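Local coordinates for DNA mismatch repair protein MutS (Thermus aquaticus, PDB 1EWQ), which takes part in DNA mismatch repair, binding mismatched DNA, and has a weak ATPase activity, at residues A336-L349 / V506-R518. Numbering follows the deposited sequence.
Sequences ATRLELGRASPKDL and VRERAKRQAEALR
Leu339 enters as a knob among Arg507, Ala510, Lys511 and Leu517, a compact example of how a helix turn can key into a break between two helices. Its CD1 presses on Leu517 CD2 at 3.5 Å, the two side chains crossing at about a right angle, while CD2 lies against Ala510 CB, which Leu349 CD2 also meets.

Glu340, with CG anti to its carbonyl carbon (chi1 -61°) and the chain then extended, forms a salt bridge with Arg518, their planes 36° apart: Arg518 NE donates to the syn side of Glu340 OE2 at 3.1 Å, nearly straight. Thr337 OG1 takes only a weak bond from this arginine, and itself bonds Ser151 O.

Arg507 NE and NH2 both grip Ala344 O firmly, each at 3.1 Å. A leucine in place of Arg507 would probably leave Ala344 O without this double grip and the loop less firmly fixed. The looser side is watered: a water donates to Gly342 O and accepts a weak bond from Arg507 NH1, and extended Lys511 keeps NZ 3.7 Å from Glu340 O.

Gly342, at positive phi, closes helix 332-340 in a Schellman motif, and a Ser345–Asp348 capping box starts helix 346-366: two helices joined by a tight turn, packed on the 479-511/514-540 junction within the largely helical region of MutS domain III.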
ATOM      1  N   ALA C 336     -31.060  12.299  -6.637  1.00 27.50           N
ATOM      2  CA  ALA C 336     -32.438  11.838  -6.750  1.00 27.52           C
ATOM      3  C   ALA C 336     -32.661  10.600  -5.874  1.00 27.61           C
ATOM      4  O   ALA C 336     -33.667  10.504  -5.160  1.00 27.10           O
ATOM      5  CB  ALA C 336     -32.754  11.511  -8.206  1.00 27.78           C
ATOM      6  N   THR C 337     -31.707   9.669  -5.933  1.00 27.32           N
ATOM      7  CA  THR C 337     -31.753   8.424  -5.166  1.00 27.38           C
ATOM      8  C   THR C 337     -31.767   8.688  -3.663  1.00 28.00           C
ATOM      9  O   THR C 337     -32.531   8.060  -2.921  1.00 27.90           O
ATOM     10  CB  THR C 337     -30.541   7.507  -5.495  1.00 27.04           C
ATOM     11  OG1 THR C 337     -30.512   7.228  -6.902  1.00 26.06           O
ATOM     12  CG2 THR C 337     -30.639   6.191  -4.727  1.00 26.85           C
ATOM     13  N   ARG C 338     -30.917   9.604  -3.203  1.00 28.33           N
ATOM     14  CA  ARG C 338     -30.880   9.922  -1.782  1.00 28.85           C
ATOM     15  C   ARG C 338     -32.214  10.554  -1.388  1.00 29.06           C
ATOM     16  O   ARG C 338     -32.738  10.293  -0.304  1.00 29.04           O
ATOM     17  CB  ARG C 338     -29.714  10.867  -1.463  1.00 29.63           C
ATOM     18  CG  ARG C 338     -28.347  10.193  -1.567  1.00 31.09           C
ATOM     19  CD  ARG C 338     -27.193  11.126  -1.236  1.00 32.31           C
ATOM     20  NE  ARG C 338     -27.130  11.498   0.173  1.00 34.57           N
ATOM     21  CZ  ARG C 338     -26.851  10.664   1.180  1.00 35.82           C
ATOM     22  NH1 ARG C 338     -26.606   9.375   0.958  1.00 36.21           N
ATOM     23  NH2 ARG C 338     -26.802  11.131   2.427  1.00 36.83           N
ATOM     24  N   LEU C 339     -32.765  11.381  -2.273  1.00 28.89           N
ATOM     25  CA  LEU C 339     -34.051  12.009  -2.019  1.00 29.23           C
ATOM     26  C   LEU C 339     -35.123  10.933  -1.868  1.00 29.65           C
ATOM     27  O   LEU C 339     -35.868  10.925  -0.889  1.00 29.37           O
ATOM     28  CB  LEU C 339     -34.434  12.958  -3.164  1.00 28.26           C
ATOM     29  CG  LEU C 339     -33.859  14.383  -3.133  1.00 28.32           C
ATOM     30  CD1 LEU C 339     -34.090  15.081  -4.460  1.00 27.70           C
ATOM     31  CD2 LEU C 339     -34.509  15.160  -1.985  1.00 27.96           C
ATOM     32  N   GLU C 340     -35.188  10.025  -2.843  1.00 30.29           N
ATOM     33  CA  GLU C 340     -36.187   8.957  -2.836  1.00 31.09           C
ATOM     34  C   GLU C 340     -36.058   8.046  -1.620  1.00 31.39           C
ATOM     35  O   GLU C 340     -37.059   7.528  -1.129  1.00 31.67           O
ATOM     36  CB  GLU C 340     -36.087   8.102  -4.114  1.00 31.27           C
ATOM     37  CG  GLU C 340     -36.320   8.864  -5.413  1.00 32.03           C
ATOM     38  CD  GLU C 340     -35.874   8.089  -6.646  1.00 32.20           C
ATOM     39  OE1 GLU C 340     -34.996   7.211  -6.518  1.00 32.10           O
ATOM     40  OE2 GLU C 340     -36.385   8.373  -7.750  1.00 32.94           O
ATOM     41  N   LEU C 341     -34.832   7.850  -1.143  1.00 31.56           N
ATOM     42  CA  LEU C 341     -34.577   6.988   0.006  1.00 32.10           C
ATOM     43  C   LEU C 341     -34.684   7.697   1.356  1.00 32.31           C
ATOM     44  O   LEU C 341     -34.418   7.095   2.389  1.00 32.27           O
ATOM     45  CB  LEU C 341     -33.186   6.345  -0.115  1.00 32.37           C
ATOM     46  CG  LEU C 341     -33.041   5.266  -1.192  1.00 32.82           C
ATOM     47  CD1 LEU C 341     -31.590   4.824  -1.330  1.00 32.56           C
ATOM     48  CD2 LEU C 341     -33.932   4.093  -0.829  1.00 32.79           C
ATOM     49  N   GLY C 342     -35.056   8.974   1.345  1.00 32.46           N
ATOM     50  CA  GLY C 342     -35.183   9.716   2.587  1.00 32.66           C
ATOM     51  C   GLY C 342     -33.880  10.006   3.316  1.00 32.98           C
ATOM     52  O   GLY C 342     -33.873  10.148   4.545  1.00 32.95           O
ATOM     53  N   ARG C 343     -32.779  10.099   2.567  1.00 32.89           N
ATOM     54  CA  ARG C 343     -31.470  10.389   3.135  1.00 32.69           C
ATOM     55  C   ARG C 343     -30.909  11.758   2.754  1.00 32.51           C
ATOM     56  O   ARG C 343     -29.880  12.166   3.290  1.00 32.80           O
ATOM     57  CB  ARG C 343     -30.452   9.354   2.689  1.00 33.31           C
ATOM     58  CG  ARG C 343     -30.717   7.955   3.127  1.00 34.28           C
ATOM     59  CD  ARG C 343     -29.512   7.121   2.783  1.00 35.03           C
ATOM     60  NE  ARG C 343     -29.666   5.727   3.174  1.00 36.08           N
ATOM     61  CZ  ARG C 343     -28.672   5.004   3.672  1.00 36.57           C
ATOM     62  NH1 ARG C 343     -27.481   5.566   3.832  1.00 36.56           N
ATOM     63  NH2 ARG C 343     -28.865   3.731   4.002  1.00 37.02           N
ATOM     64  N   ALA C 344     -31.552  12.448   1.817  1.00 31.62           N
ATOM     65  CA  ALA C 344     -31.077  13.755   1.382  1.00 31.24           C
ATOM     66  C   ALA C 344     -30.804  14.702   2.554  1.00 31.25           C
ATOM     67  O   ALA C 344     -31.644  14.878   3.442  1.00 31.00           O
ATOM     68  CB  ALA C 344     -32.076  14.378   0.433  1.00 31.12           C
ATOM     69  N   SER C 345     -29.623  15.318   2.525  1.00 30.81           N
ATOM     70  CA  SER C 345     -29.161  16.238   3.559  1.00 30.53           C
ATOM     71  C   SER C 345     -29.372  17.705   3.207  1.00 30.55           C
ATOM     72  O   SER C 345     -29.634  18.057   2.059  1.00 30.62           O
ATOM     73  CB  SER C 345     -27.664  16.033   3.786  1.00 30.37           C
ATOM     74  OG  SER C 345     -26.934  16.554   2.684  1.00 29.83           O
ATOM     75  N   PRO C 346     -29.260  18.588   4.202  1.00 30.64           N
ATOM     76  CA  PRO C 346     -29.450  19.990   3.843  1.00 30.96           C
ATOM     77  C   PRO C 346     -28.373  20.404   2.837  1.00 31.14           C
ATOM     78  O   PRO C 346     -28.566  21.317   2.043  1.00 31.13           O
ATOM     79  CB  PRO C 346     -29.357  20.720   5.188  1.00 31.07           C
ATOM     80  CG  PRO C 346     -28.748  19.703   6.134  1.00 31.23           C
ATOM     81  CD  PRO C 346     -29.273  18.402   5.659  1.00 30.79           C
ATOM     82  N   LYS C 347     -27.248  19.703   2.867  1.00 31.34           N
ATOM     83  CA  LYS C 347     -26.158  19.976   1.943  1.00 31.99           C
ATOM     84  C   LYS C 347     -26.596  19.567   0.526  1.00 31.60           C
ATOM     85  O   LYS C 347     -26.316  20.265  -0.461  1.00 31.15           O
ATOM     86  CB  LYS C 347     -24.921  19.174   2.339  1.00 33.21           C
ATOM     87  CG  LYS C 347     -23.639  19.695   1.739  1.00 34.85           C
ATOM     88  CD  LYS C 347     -23.178  20.943   2.505  1.00 36.41           C
ATOM     89  CE  LYS C 347     -22.839  20.602   3.961  1.00 36.95           C
ATOM     90  NZ  LYS C 347     -22.311  21.790   4.703  1.00 37.08           N
ATOM     91  N   ASP C 348     -27.288  18.434   0.427  1.00 30.85           N
ATOM     92  CA  ASP C 348     -27.758  17.976  -0.873  1.00 30.64           C
ATOM     93  C   ASP C 348     -28.712  18.994  -1.474  1.00 30.59           C
ATOM     94  O   ASP C 348     -28.652  19.256  -2.671  1.00 30.45           O
ATOM     95  CB  ASP C 348     -28.445  16.611  -0.761  1.00 30.23           C
ATOM     96  CG  ASP C 348     -27.472  15.503  -0.411  1.00 30.07           C
ATOM     97  OD1 ASP C 348     -26.386  15.465  -1.019  1.00 30.41           O
ATOM     98  OD2 ASP C 348     -27.787  14.673   0.462  1.00 29.65           O
ATOM     99  N   LEU C 349     -29.584  19.578  -0.653  1.00 30.55           N
ATOM    100  CA  LEU C 349     -30.537  20.573  -1.164  1.00 30.65           C
ATOM    101  C   LEU C 349     -29.831  21.835  -1.664  1.00 30.73           C
ATOM    102  O   LEU C 349     -30.297  22.486  -2.597  1.00 30.64           O
ATOM    103  CB  LEU C 349     -31.567  20.947  -0.088  1.00 30.70           C
ATOM    104  CG  LEU C 349     -32.461  19.796   0.413  1.00 30.61           C
ATOM    105  CD1 LEU C 349     -33.415  20.315   1.472  1.00 30.48           C
ATOM    106  CD2 LEU C 349     -33.244  19.194  -0.743  1.00 30.25           C
ATOM    107  N   VAL C 506     -39.418  20.955   3.070  1.00 35.25           N
ATOM    108  CA  VAL C 506     -38.743  21.422   1.862  1.00 35.09           C
ATOM    109  C   VAL C 506     -38.128  20.231   1.118  1.00 35.06           C
ATOM    110  O   VAL C 506     -38.178  20.157  -0.111  1.00 34.89           O
ATOM    111  CB  VAL C 506     -37.634  22.443   2.211  1.00 35.00           C
ATOM    112  CG1 VAL C 506     -36.928  22.914   0.947  1.00 34.62           C
ATOM    113  CG2 VAL C 506     -38.246  23.633   2.946  1.00 35.62           C
ATOM    114  N   ARG C 507     -37.554  19.299   1.873  1.00 34.84           N
ATOM    115  CA  ARG C 507     -36.941  18.115   1.287  1.00 35.09           C
ATOM    116  C   ARG C 507     -37.994  17.322   0.520  1.00 35.45           C
ATOM    117  O   ARG C 507     -37.751  16.865  -0.597  1.00 35.05           O
ATOM    118  CB  ARG C 507     -36.334  17.246   2.384  1.00 34.93           C
ATOM    119  CG  ARG C 507     -35.706  15.957   1.880  1.00 34.63           C
ATOM    120  CD  ARG C 507     -35.932  14.855   2.900  1.00 34.50           C
ATOM    121  NE  ARG C 507     -34.737  14.504   3.641  1.00 34.42           N
ATOM    122  CZ  ARG C 507     -34.730  13.681   4.685  1.00 34.62           C
ATOM    123  NH1 ARG C 507     -35.864  13.134   5.114  1.00 34.42           N
ATOM    124  NH2 ARG C 507     -33.588  13.389   5.291  1.00 34.27           N
ATOM    125  N   GLU C 508     -39.166  17.167   1.131  1.00 35.82           N
ATOM    126  CA  GLU C 508     -40.266  16.444   0.499  1.00 36.56           C
ATOM    127  C   GLU C 508     -40.667  17.128  -0.812  1.00 36.57           C
ATOM    128  O   GLU C 508     -41.033  16.461  -1.772  1.00 36.68           O
ATOM    129  CB  GLU C 508     -41.462  16.380   1.453  1.00 37.09           C
ATOM    130  CG  GLU C 508     -42.649  15.588   0.938  1.00 37.99           C
ATOM    131  CD  GLU C 508     -42.314  14.131   0.680  1.00 38.56           C
ATOM    132  OE1 GLU C 508     -41.624  13.514   1.524  1.00 38.88           O
ATOM    133  OE2 GLU C 508     -42.752  13.601  -0.364  1.00 39.37           O
ATOM    134  N   ARG C 509     -40.596  18.455  -0.847  1.00 36.68           N
ATOM    135  CA  ARG C 509     -40.930  19.205  -2.056  1.00 36.97           C
ATOM    136  C   ARG C 509     -39.962  18.791  -3.166  1.00 36.53           C
ATOM    137  O   ARG C 509     -40.355  18.630  -4.329  1.00 36.49           O
ATOM    138  CB  ARG C 509     -40.801  20.719  -1.822  1.00 37.88           C
ATOM    139  CG  ARG C 509     -41.862  21.351  -0.909  1.00 39.42           C
ATOM    140  CD  ARG C 509     -43.107  21.786  -1.687  1.00 40.90           C
ATOM    141  NE  ARG C 509     -43.862  20.647  -2.209  1.00 42.10           N
ATOM    142  CZ  ARG C 509     -44.614  20.684  -3.310  1.00 42.61           C
ATOM    143  NH1 ARG C 509     -44.720  21.807  -4.019  1.00 42.61           N
ATOM    144  NH2 ARG C 509     -45.254  19.588  -3.709  1.00 42.68           N
ATOM    145  N   ALA C 510     -38.697  18.624  -2.798  1.00 35.47           N
ATOM    146  CA  ALA C 510     -37.667  18.234  -3.750  1.00 35.08           C
ATOM    147  C   ALA C 510     -37.859  16.786  -4.165  1.00 34.62           C
ATOM    148  O   ALA C 510     -37.739  16.447  -5.346  1.00 34.09           O
ATOM    149  CB  ALA C 510     -36.273  18.418  -3.137  1.00 34.69           C
ATOM    150  N   LYS C 511     -38.164  15.942  -3.186  1.00 34.57           N
ATOM    151  CA  LYS C 511     -38.363  14.525  -3.438  1.00 34.92           C
ATOM    152  C   LYS C 511     -39.446  14.253  -4.492  1.00 35.14           C
ATOM    153  O   LYS C 511     -39.336  13.304  -5.273  1.00 34.97           O
ATOM    154  CB  LYS C 511     -38.696  13.814  -2.128  1.00 35.35           C
ATOM    155  CG  LYS C 511     -38.949  12.325  -2.272  1.00 36.26           C
ATOM    156  CD  LYS C 511     -39.291  11.676  -0.932  1.00 36.65           C
ATOM    157  CE  LYS C 511     -39.692  10.219  -1.117  1.00 37.10           C
ATOM    158  NZ  LYS C 511     -39.864   9.499   0.184  1.00 37.89           N
ATOM    159  N   ARG C 512     -40.480  15.088  -4.534  1.00 34.91           N
ATOM    160  CA  ARG C 512     -41.546  14.896  -5.505  1.00 35.24           C
ATOM    161  C   ARG C 512     -41.079  15.079  -6.946  1.00 34.69           C
ATOM    162  O   ARG C 512     -41.741  14.628  -7.876  1.00 34.30           O
ATOM    163  CB  ARG C 512     -42.704  15.838  -5.196  1.00 36.29           C
ATOM    164  CG  ARG C 512     -43.524  15.349  -4.019  1.00 38.04           C
ATOM    165  CD  ARG C 512     -44.413  16.424  -3.433  1.00 39.43           C
ATOM    166  NE  ARG C 512     -45.142  15.895  -2.281  1.00 41.28           N
ATOM    167  CZ  ARG C 512     -45.522  16.625  -1.236  1.00 41.93           C
ATOM    168  NH1 ARG C 512     -45.241  17.926  -1.196  1.00 42.31           N
ATOM    169  NH2 ARG C 512     -46.179  16.051  -0.232  1.00 42.02           N
ATOM    170  N   GLN C 513     -39.931  15.725  -7.122  1.00 33.98           N
ATOM    171  CA  GLN C 513     -39.375  15.949  -8.450  1.00 33.57           C
ATOM    172  C   GLN C 513     -38.235  14.978  -8.750  1.00 32.68           C
ATOM    173  O   GLN C 513     -37.484  15.172  -9.707  1.00 32.52           O
ATOM    174  CB  GLN C 513     -38.846  17.379  -8.577  1.00 34.56           C
ATOM    175  CG  GLN C 513     -39.907  18.463  -8.420  1.00 35.97           C
ATOM    176  CD  GLN C 513     -41.112  18.218  -9.301  1.00 36.77           C
ATOM    177  OE1 GLN C 513     -40.969  17.906 -10.484  1.00 37.66           O
ATOM    178  NE2 GLN C 513     -42.306  18.351  -8.732  1.00 36.52           N
ATOM    179  N   ALA C 514     -38.106  13.939  -7.935  1.00 31.69           N
ATOM    180  CA  ALA C 514     -37.037  12.956  -8.115  1.00 31.31           C
ATOM    181  C   ALA C 514     -36.910  12.448  -9.558  1.00 31.01           C
ATOM    182  O   ALA C 514     -35.816  12.368 -10.103  1.00 30.56           O
ATOM    183  CB  ALA C 514     -37.246  11.777  -7.161  1.00 30.69           C
ATOM    184  N   GLU C 515     -38.036  12.120 -10.177  1.00 30.82           N
ATOM    185  CA  GLU C 515     -38.017  11.616 -11.541  1.00 30.91           C
ATOM    186  C   GLU C 515     -37.524  12.663 -12.555  1.00 30.44           C
ATOM    187  O   GLU C 515     -36.767  12.334 -13.470  1.00 30.13           O
ATOM    188  CB  GLU C 515     -39.417  11.114 -11.912  1.00 31.70           C
ATOM    189  CG  GLU C 515     -39.408   9.945 -12.879  1.00 33.18           C
ATOM    190  CD  GLU C 515     -38.415   8.862 -12.471  1.00 33.70           C
ATOM    191  OE1 GLU C 515     -38.438   8.440 -11.291  1.00 33.83           O
ATOM    192  OE2 GLU C 515     -37.617   8.432 -13.338  1.00 34.29           O
ATOM    193  N   ALA C 516     -37.945  13.916 -12.396  1.00 29.59           N
ATOM    194  CA  ALA C 516     -37.507  14.965 -13.318  1.00 29.57           C
ATOM    195  C   ALA C 516     -36.004  15.164 -13.135  1.00 29.29           C
ATOM    196  O   ALA C 516     -35.279  15.445 -14.087  1.00 29.62           O
ATOM    197  CB  ALA C 516     -38.262  16.280 -13.049  1.00 29.15           C
ATOM    198  N   LEU C 517     -35.537  15.006 -11.904  1.00 29.20           N
ATOM    199  CA  LEU C 517     -34.120  15.145 -11.620  1.00 29.12           C
ATOM    200  C   LEU C 517     -33.339  14.076 -12.376  1.00 28.97           C
ATOM    201  O   LEU C 517     -32.357  14.384 -13.023  1.00 28.70           O
ATOM    202  CB  LEU C 517     -33.864  15.021 -10.120  1.00 29.14           C
ATOM    203  CG  LEU C 517     -33.791  16.326  -9.324  1.00 29.46           C
ATOM    204  CD1 LEU C 517     -34.964  17.206  -9.655  1.00 29.47           C
ATOM    205  CD2 LEU C 517     -33.751  16.005  -7.828  1.00 29.35           C
ATOM    206  N   ARG C 518     -33.777  12.823 -12.291  1.00 28.69           N
ATOM    207  CA  ARG C 518     -33.098  11.740 -12.998  1.00 28.99           C
ATOM    208  C   ARG C 518     -33.046  12.040 -14.498  1.00 29.26           C
ATOM    209  O   ARG C 518     -32.000  11.939 -15.134  1.00 29.07           O
ATOM    210  CB  ARG C 518     -33.826  10.416 -12.777  1.00 28.38           C
ATOM    211  CG  ARG C 518     -33.731   9.870 -11.361  1.00 28.39           C
ATOM    212  CD  ARG C 518     -34.429   8.504 -11.225  1.00 27.82           C
ATOM    213  NE  ARG C 518     -34.188   7.924  -9.910  1.00 27.38           N
ATOM    214  CZ  ARG C 518     -33.049   7.340  -9.555  1.00 28.00           C
ATOM    215  NH1 ARG C 518     -32.038   7.243 -10.422  1.00 27.47           N
ATOM    216  NH2 ARG C 518     -32.907   6.870  -8.320  1.00 27.99           N
TER
HETATM  217  O   HOH W   1     -35.847  10.268   7.035  1.00 54.16           O